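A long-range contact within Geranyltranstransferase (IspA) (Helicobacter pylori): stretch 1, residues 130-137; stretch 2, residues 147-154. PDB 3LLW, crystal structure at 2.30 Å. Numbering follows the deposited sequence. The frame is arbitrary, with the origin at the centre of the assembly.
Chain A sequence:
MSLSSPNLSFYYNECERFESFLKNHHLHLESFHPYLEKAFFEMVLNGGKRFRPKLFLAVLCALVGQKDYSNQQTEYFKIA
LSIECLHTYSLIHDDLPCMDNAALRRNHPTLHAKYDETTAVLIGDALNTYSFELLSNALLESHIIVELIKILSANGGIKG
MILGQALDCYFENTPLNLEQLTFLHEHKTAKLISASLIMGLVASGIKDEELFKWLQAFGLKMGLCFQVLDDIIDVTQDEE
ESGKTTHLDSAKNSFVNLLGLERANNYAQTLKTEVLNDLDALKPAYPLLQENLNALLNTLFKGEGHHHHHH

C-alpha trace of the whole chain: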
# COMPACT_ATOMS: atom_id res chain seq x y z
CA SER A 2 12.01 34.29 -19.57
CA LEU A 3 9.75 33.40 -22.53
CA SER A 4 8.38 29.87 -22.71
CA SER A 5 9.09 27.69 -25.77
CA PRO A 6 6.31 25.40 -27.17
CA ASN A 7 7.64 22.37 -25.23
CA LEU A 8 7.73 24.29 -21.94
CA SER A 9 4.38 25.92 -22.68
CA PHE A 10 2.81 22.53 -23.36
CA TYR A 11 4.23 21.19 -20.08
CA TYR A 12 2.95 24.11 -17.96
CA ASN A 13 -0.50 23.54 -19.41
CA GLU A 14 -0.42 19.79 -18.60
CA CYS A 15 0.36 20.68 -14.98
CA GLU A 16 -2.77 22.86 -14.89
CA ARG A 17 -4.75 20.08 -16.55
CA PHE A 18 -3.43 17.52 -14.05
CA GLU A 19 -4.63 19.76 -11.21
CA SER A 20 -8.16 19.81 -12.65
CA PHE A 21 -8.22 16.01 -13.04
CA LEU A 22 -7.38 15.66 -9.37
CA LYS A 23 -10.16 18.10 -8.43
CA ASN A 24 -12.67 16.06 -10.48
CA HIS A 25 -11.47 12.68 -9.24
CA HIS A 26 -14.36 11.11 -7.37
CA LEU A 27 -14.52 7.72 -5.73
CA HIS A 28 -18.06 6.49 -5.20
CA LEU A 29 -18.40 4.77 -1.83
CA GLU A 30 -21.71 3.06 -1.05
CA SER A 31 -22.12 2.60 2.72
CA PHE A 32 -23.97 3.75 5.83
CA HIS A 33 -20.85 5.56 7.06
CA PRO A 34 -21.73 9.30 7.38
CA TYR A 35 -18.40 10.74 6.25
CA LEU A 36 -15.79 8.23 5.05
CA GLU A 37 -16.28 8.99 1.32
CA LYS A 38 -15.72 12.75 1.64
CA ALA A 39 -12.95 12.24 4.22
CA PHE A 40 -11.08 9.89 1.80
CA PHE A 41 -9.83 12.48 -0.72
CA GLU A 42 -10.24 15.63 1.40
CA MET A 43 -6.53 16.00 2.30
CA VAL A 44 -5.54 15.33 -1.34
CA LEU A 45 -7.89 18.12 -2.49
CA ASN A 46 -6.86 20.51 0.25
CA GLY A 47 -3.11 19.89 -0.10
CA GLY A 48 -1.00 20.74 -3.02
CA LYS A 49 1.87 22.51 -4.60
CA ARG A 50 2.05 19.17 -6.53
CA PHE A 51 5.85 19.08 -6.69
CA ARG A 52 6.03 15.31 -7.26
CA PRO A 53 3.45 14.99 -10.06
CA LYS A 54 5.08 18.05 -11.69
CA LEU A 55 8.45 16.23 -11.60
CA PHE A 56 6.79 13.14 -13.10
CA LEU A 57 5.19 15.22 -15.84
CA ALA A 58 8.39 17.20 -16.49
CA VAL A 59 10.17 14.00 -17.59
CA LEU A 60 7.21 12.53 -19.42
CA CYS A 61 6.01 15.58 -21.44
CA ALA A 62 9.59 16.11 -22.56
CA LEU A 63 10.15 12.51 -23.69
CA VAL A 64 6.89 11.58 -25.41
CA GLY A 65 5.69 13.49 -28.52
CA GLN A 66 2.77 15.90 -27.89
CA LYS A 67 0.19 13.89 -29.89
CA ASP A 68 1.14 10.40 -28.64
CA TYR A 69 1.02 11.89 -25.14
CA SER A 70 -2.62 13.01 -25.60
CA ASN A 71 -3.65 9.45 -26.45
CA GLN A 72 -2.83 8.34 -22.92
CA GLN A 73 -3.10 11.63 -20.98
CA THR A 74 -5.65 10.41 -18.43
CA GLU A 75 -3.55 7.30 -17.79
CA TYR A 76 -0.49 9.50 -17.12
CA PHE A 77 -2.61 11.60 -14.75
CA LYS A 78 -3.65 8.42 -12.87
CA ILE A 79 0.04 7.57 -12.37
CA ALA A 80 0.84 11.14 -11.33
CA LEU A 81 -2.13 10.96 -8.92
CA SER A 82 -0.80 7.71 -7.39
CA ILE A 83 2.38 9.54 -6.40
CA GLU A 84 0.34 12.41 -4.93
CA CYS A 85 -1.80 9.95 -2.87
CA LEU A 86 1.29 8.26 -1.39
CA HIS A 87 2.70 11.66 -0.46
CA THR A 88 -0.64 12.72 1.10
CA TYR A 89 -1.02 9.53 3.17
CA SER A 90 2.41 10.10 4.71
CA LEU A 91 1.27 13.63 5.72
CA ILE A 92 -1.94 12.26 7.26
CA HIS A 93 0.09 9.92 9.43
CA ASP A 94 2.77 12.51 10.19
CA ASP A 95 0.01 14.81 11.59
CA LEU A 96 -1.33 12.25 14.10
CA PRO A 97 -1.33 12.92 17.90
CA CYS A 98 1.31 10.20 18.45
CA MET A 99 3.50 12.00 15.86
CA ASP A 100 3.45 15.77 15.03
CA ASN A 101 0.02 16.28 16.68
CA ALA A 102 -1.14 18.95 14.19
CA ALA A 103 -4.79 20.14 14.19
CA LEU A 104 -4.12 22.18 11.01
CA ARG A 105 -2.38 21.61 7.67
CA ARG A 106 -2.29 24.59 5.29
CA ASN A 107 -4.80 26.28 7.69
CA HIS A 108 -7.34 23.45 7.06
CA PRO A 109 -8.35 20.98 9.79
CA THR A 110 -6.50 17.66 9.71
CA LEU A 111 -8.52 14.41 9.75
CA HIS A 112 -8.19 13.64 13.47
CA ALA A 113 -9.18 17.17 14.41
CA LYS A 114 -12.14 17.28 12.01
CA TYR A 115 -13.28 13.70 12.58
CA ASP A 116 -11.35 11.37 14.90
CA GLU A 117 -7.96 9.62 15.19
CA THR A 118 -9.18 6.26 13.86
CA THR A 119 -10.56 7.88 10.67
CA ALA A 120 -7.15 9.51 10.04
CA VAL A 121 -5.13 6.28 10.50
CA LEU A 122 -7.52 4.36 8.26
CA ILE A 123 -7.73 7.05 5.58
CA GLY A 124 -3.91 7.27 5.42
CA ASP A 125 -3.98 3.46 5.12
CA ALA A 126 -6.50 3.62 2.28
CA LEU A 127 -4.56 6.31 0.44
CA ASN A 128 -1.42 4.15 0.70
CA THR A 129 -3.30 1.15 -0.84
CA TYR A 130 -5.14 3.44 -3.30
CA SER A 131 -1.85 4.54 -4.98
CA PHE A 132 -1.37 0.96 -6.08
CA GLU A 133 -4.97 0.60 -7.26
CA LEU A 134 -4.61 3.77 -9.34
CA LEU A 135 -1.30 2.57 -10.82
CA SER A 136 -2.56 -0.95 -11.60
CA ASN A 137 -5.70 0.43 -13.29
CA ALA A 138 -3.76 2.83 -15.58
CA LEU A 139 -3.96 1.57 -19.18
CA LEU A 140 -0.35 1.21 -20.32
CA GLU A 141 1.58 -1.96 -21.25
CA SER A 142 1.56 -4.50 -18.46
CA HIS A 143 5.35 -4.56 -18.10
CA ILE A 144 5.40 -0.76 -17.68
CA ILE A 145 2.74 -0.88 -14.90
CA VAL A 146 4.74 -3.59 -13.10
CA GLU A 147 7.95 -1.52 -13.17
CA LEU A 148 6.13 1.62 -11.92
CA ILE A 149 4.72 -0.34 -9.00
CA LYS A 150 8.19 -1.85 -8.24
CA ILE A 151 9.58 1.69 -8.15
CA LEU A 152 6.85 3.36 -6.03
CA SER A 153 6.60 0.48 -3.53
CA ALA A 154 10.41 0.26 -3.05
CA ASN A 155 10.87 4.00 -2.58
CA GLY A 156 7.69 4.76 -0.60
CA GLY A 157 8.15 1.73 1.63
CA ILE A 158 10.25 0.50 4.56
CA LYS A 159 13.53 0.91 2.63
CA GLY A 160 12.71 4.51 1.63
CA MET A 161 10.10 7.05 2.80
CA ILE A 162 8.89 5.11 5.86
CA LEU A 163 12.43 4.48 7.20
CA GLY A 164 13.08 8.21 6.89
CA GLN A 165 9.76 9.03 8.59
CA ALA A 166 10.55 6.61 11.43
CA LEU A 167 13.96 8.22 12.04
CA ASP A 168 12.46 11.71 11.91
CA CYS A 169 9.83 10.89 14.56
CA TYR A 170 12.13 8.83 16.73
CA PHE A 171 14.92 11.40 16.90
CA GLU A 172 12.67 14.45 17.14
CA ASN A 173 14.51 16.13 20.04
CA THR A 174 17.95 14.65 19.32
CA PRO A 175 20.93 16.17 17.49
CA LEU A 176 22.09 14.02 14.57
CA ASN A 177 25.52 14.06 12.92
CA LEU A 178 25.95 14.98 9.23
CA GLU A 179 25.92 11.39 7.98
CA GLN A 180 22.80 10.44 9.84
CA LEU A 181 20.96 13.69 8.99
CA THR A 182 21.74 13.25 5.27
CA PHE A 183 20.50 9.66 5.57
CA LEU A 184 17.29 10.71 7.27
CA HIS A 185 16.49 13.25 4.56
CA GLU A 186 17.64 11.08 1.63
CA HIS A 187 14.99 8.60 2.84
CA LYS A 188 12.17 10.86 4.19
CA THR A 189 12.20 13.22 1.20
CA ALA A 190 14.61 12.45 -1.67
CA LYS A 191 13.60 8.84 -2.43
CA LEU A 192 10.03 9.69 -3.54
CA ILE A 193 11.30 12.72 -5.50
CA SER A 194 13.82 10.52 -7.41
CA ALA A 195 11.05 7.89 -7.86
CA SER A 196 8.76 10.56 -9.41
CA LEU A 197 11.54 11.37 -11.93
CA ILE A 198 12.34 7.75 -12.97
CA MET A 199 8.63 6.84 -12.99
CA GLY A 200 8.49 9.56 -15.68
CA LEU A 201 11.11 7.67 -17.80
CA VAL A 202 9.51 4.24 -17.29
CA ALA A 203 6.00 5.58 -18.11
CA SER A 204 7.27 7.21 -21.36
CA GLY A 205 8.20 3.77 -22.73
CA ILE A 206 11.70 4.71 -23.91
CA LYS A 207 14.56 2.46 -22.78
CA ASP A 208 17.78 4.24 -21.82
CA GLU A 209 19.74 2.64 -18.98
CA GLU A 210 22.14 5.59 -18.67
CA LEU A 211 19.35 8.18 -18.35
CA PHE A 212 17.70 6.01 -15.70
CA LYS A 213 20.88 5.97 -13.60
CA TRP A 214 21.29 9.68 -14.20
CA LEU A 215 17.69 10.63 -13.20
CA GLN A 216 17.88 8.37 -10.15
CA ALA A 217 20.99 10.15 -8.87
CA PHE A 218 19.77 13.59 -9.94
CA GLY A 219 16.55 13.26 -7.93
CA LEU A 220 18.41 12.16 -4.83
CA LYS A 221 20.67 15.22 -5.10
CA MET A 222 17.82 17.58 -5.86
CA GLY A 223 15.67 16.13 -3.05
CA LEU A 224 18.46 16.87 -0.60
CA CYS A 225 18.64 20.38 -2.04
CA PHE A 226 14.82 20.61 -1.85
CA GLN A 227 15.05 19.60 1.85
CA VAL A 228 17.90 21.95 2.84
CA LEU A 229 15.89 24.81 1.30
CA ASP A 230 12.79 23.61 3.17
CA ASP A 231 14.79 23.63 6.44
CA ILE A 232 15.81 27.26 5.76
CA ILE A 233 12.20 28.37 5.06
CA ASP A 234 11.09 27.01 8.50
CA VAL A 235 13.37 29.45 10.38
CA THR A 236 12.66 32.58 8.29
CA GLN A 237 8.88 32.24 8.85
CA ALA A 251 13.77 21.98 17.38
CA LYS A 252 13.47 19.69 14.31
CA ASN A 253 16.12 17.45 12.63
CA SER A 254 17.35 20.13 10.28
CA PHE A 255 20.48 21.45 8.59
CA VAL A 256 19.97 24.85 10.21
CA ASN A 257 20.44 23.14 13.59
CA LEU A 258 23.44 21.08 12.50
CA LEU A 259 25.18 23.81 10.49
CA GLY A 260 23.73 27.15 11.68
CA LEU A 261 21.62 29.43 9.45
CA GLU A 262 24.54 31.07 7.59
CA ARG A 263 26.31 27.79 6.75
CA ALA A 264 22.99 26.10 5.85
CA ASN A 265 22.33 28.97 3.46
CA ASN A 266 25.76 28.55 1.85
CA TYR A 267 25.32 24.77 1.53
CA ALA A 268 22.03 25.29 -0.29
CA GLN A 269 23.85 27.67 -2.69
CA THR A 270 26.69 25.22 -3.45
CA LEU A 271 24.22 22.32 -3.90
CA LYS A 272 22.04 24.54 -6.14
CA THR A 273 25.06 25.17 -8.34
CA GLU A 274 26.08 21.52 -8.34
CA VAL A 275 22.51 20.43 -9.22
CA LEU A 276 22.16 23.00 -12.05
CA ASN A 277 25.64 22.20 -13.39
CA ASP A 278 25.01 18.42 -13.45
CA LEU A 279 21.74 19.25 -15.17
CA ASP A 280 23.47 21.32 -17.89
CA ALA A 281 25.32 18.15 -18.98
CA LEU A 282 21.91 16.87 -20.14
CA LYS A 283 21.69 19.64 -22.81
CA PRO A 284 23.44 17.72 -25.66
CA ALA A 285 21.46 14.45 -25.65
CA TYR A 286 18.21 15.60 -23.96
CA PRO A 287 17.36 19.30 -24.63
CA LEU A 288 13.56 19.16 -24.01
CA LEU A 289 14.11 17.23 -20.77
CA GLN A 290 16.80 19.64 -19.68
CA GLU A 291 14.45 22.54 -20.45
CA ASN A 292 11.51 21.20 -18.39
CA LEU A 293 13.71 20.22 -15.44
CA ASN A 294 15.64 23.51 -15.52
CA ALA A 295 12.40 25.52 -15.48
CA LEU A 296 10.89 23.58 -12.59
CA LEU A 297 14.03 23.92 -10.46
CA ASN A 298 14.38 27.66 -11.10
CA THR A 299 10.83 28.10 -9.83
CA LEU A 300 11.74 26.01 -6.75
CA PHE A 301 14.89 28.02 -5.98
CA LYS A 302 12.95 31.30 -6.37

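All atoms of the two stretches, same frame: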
# COMPACT_ATOMS: atom_id res chain seq x y z
N TYR A 130 -4.55 2.80 -2.09
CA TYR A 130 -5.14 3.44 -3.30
C TYR A 130 -4.15 3.82 -4.41
O TYR A 130 -4.51 3.75 -5.58
CB TYR A 130 -6.00 4.66 -2.95
CG TYR A 130 -6.94 5.08 -4.06
CD1 TYR A 130 -6.87 6.36 -4.59
CD2 TYR A 130 -7.88 4.20 -4.58
CE1 TYR A 130 -7.73 6.76 -5.61
CE2 TYR A 130 -8.74 4.58 -5.61
CZ TYR A 130 -8.65 5.87 -6.12
OH TYR A 130 -9.50 6.25 -7.14
N SER A 131 -2.94 4.23 -4.04
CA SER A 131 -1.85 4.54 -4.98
C SER A 131 -1.53 3.37 -5.89
O SER A 131 -1.19 3.53 -7.05
CB SER A 131 -0.57 4.87 -4.22
OG SER A 131 -0.83 5.80 -3.19
N PHE A 132 -1.65 2.17 -5.34
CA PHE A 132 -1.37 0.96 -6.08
C PHE A 132 -2.54 0.51 -6.93
O PHE A 132 -2.34 -0.04 -8.03
CB PHE A 132 -0.79 -0.10 -5.13
CG PHE A 132 0.45 0.40 -4.40
CD1 PHE A 132 1.67 0.46 -5.06
CD2 PHE A 132 0.38 0.89 -3.08
CE1 PHE A 132 2.82 0.95 -4.43
CE2 PHE A 132 1.52 1.39 -2.43
CZ PHE A 132 2.75 1.41 -3.10
N GLU A 133 -3.76 0.82 -6.47
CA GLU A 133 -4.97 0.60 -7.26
C GLU A 133 -5.01 1.52 -8.46
O GLU A 133 -5.28 1.06 -9.57
CB GLU A 133 -6.24 0.76 -6.43
CG GLU A 133 -7.52 0.30 -7.17
CD GLU A 133 -8.78 0.32 -6.31
OE1 GLU A 133 -8.80 0.97 -5.23
OE2 GLU A 133 -9.77 -0.33 -6.72
N LEU A 134 -4.69 2.80 -8.24
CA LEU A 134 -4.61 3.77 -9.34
C LEU A 134 -3.60 3.34 -10.39
O LEU A 134 -3.91 3.31 -11.58
CB LEU A 134 -4.24 5.17 -8.83
CG LEU A 134 -5.31 6.06 -8.18
CD1 LEU A 134 -4.65 7.26 -7.54
CD2 LEU A 134 -6.41 6.51 -9.18
N LEU A 135 -2.41 2.97 -9.93
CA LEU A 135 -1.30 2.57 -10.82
C LEU A 135 -1.66 1.34 -11.64
O LEU A 135 -1.51 1.34 -12.85
CB LEU A 135 -0.06 2.33 -9.97
CG LEU A 135 1.29 2.92 -10.32
CD1 LEU A 135 1.14 4.30 -10.86
CD2 LEU A 135 2.17 2.94 -9.08
N SER A 136 -2.18 0.31 -10.97
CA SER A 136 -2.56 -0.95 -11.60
C SER A 136 -3.75 -0.85 -12.56
O SER A 136 -3.89 -1.66 -13.48
CB SER A 136 -2.79 -2.05 -10.55
OG SER A 136 -3.87 -1.72 -9.69
N ASN A 137 -4.60 0.16 -12.36
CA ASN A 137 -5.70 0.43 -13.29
C ASN A 137 -5.40 1.42 -14.44
O ASN A 137 -6.26 1.65 -15.30
CB ASN A 137 -6.95 0.84 -12.51
CG ASN A 137 -7.64 -0.35 -11.88
OD1 ASN A 137 -8.38 -1.08 -12.54
ND2 ASN A 137 -7.37 -0.58 -10.59
N GLU A 147 6.80 -2.37 -13.52
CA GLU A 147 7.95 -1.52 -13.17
C GLU A 147 7.62 -0.27 -12.33
O GLU A 147 8.35 0.06 -11.42
CB GLU A 147 8.72 -1.11 -14.42
CG GLU A 147 9.87 -2.04 -14.73
CD GLU A 147 9.74 -2.68 -16.11
OE1 GLU A 147 9.78 -1.94 -17.12
OE2 GLU A 147 9.58 -3.92 -16.17
N LEU A 148 6.51 0.40 -12.63
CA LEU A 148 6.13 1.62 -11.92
C LEU A 148 5.80 1.30 -10.49
O LEU A 148 6.23 1.99 -9.57
CB LEU A 148 4.94 2.30 -12.61
CG LEU A 148 5.18 2.93 -13.98
CD1 LEU A 148 3.89 3.23 -14.69
CD2 LEU A 148 6.05 4.15 -13.90
N ILE A 149 5.06 0.20 -10.31
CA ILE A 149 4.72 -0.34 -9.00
C ILE A 149 5.95 -0.78 -8.20
O ILE A 149 6.04 -0.42 -7.01
CB ILE A 149 3.63 -1.44 -9.12
CG1 ILE A 149 2.31 -0.80 -9.54
CG2 ILE A 149 3.44 -2.16 -7.79
CD1 ILE A 149 1.18 -1.78 -9.80
N LYS A 150 6.88 -1.51 -8.85
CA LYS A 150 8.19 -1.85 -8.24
C LYS A 150 8.91 -0.62 -7.72
O LYS A 150 9.47 -0.64 -6.61
CB LYS A 150 9.15 -2.49 -9.27
CG LYS A 150 8.83 -3.85 -9.81
CD LYS A 150 10.08 -4.41 -10.53
CE LYS A 150 9.77 -5.62 -11.38
NZ LYS A 150 11.03 -6.25 -11.84
N ILE A 151 8.92 0.44 -8.52
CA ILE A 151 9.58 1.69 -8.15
C ILE A 151 8.89 2.39 -6.96
O ILE A 151 9.55 2.68 -5.96
CB ILE A 151 9.71 2.65 -9.35
CG1 ILE A 151 10.68 2.07 -10.39
CG2 ILE A 151 10.22 4.04 -8.90
CD1 ILE A 151 10.66 2.81 -11.69
N LEU A 152 7.59 2.62 -7.07
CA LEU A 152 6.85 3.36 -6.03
C LEU A 152 6.82 2.64 -4.67
O LEU A 152 7.06 3.25 -3.62
CB LEU A 152 5.43 3.70 -6.50
CG LEU A 152 4.68 4.70 -5.61
CD1 LEU A 152 5.22 6.14 -5.75
CD2 LEU A 152 3.19 4.66 -5.90
N SER A 153 6.56 1.33 -4.72
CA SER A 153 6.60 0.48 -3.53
C SER A 153 7.97 0.41 -2.86
O SER A 153 8.02 0.49 -1.61
CB SER A 153 6.09 -0.93 -3.84
OG SER A 153 6.91 -1.56 -4.84
N ALA A 154 9.05 0.25 -3.63
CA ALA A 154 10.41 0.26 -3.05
C ALA A 154 10.77 1.57 -2.37
O ALA A 154 11.36 1.57 -1.29
CB ALA A 154 11.46 -0.07 -4.08

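What holds these two helical segments together? They run nearly antiparallel, with an angle of 163° between their N-to-C directions, and their axes come no closer than 10.0 Å. That spacing leaves room for side chains of middling and large size between the backbones, and the contact is made almost wholly by apolar packing; no hydrogen bond crosses it. Together the two stretches bury 340 Å² against each other. Ile149, Leu135 and Phe132 contribute the most, each covered over about 70 Å², and Leu152 follows.

How does Leu135 earn its large share? Its CA-to-CB bond points toward the other helix, and its branched end reaches two residues one helical turn apart. Leu135 CD2 lies 3.8 Å from Ile149 CG1 and also 3.8 Å from Leu152 CD2, so a single methyl group packs against both. On the Leu148 side the fit is looser, with Leu135 CG 4.4 Å from Leu148 CB. The chi1 of Leu135, -132°, falls between the usual wells, while chi2 is p. A leucine suits this place because it fills the space between the helices with carbon and brings no polar group that would need a partner there.

Why does Ile149 cover so much surface when its CA-to-CB bond points only sideways? The end of the side chain comes nearer than its base. With chi1 m and chi2 t, the chain extends through CG1 to CD1, which lies 4.0 Å from Ser136 CB, and Ile149 CG2 lies 4.2 Å from Phe132 CD1. The CG1 branch also packs against Leu135, and both branches come near Phe132. The backbones are close here too: the CA atoms of Phe132 and Ile149, 6.9 Å apart, mark the register of the pair.

What does the Phe132 ring do? Its CA-to-CB bond is likewise sideways, but chi1 of -57° (m) carries the ring nearer to the second helix. Phe132 CE1 lies 4.0 Å from Leu152 CD2 and 3.8 Å from Ser153 CB. The backbone nitrogen Ser153 N sits at the edge of the ring, near its plane, also 3.8 Å from Phe132 CE1; this is packing, since that N-H is already bonded to Ile149 O within its own helix. Leu152, pointing toward the first helix with chi1 t and chi2 p, links this ring to Leu135, and its CD2 also lies 4.1 Å from Ser131 CB.

How can serines sit in so apolar a contact? They are small, and their hydroxyls have partners away from the other stretch. Ser153 OG donates to Ile149 O at 2.6 Å, one turn back in its own helix, leaving its CB beside the Phe132 ring. Ser136 OG, with chi1 p as in Ser153, lies 2.8 Å from Phe132 O and 3.1 Å from Glu133 O, and its CB faces Ile149 CD1. Ser131 OG is satisfied elsewhere in the structure.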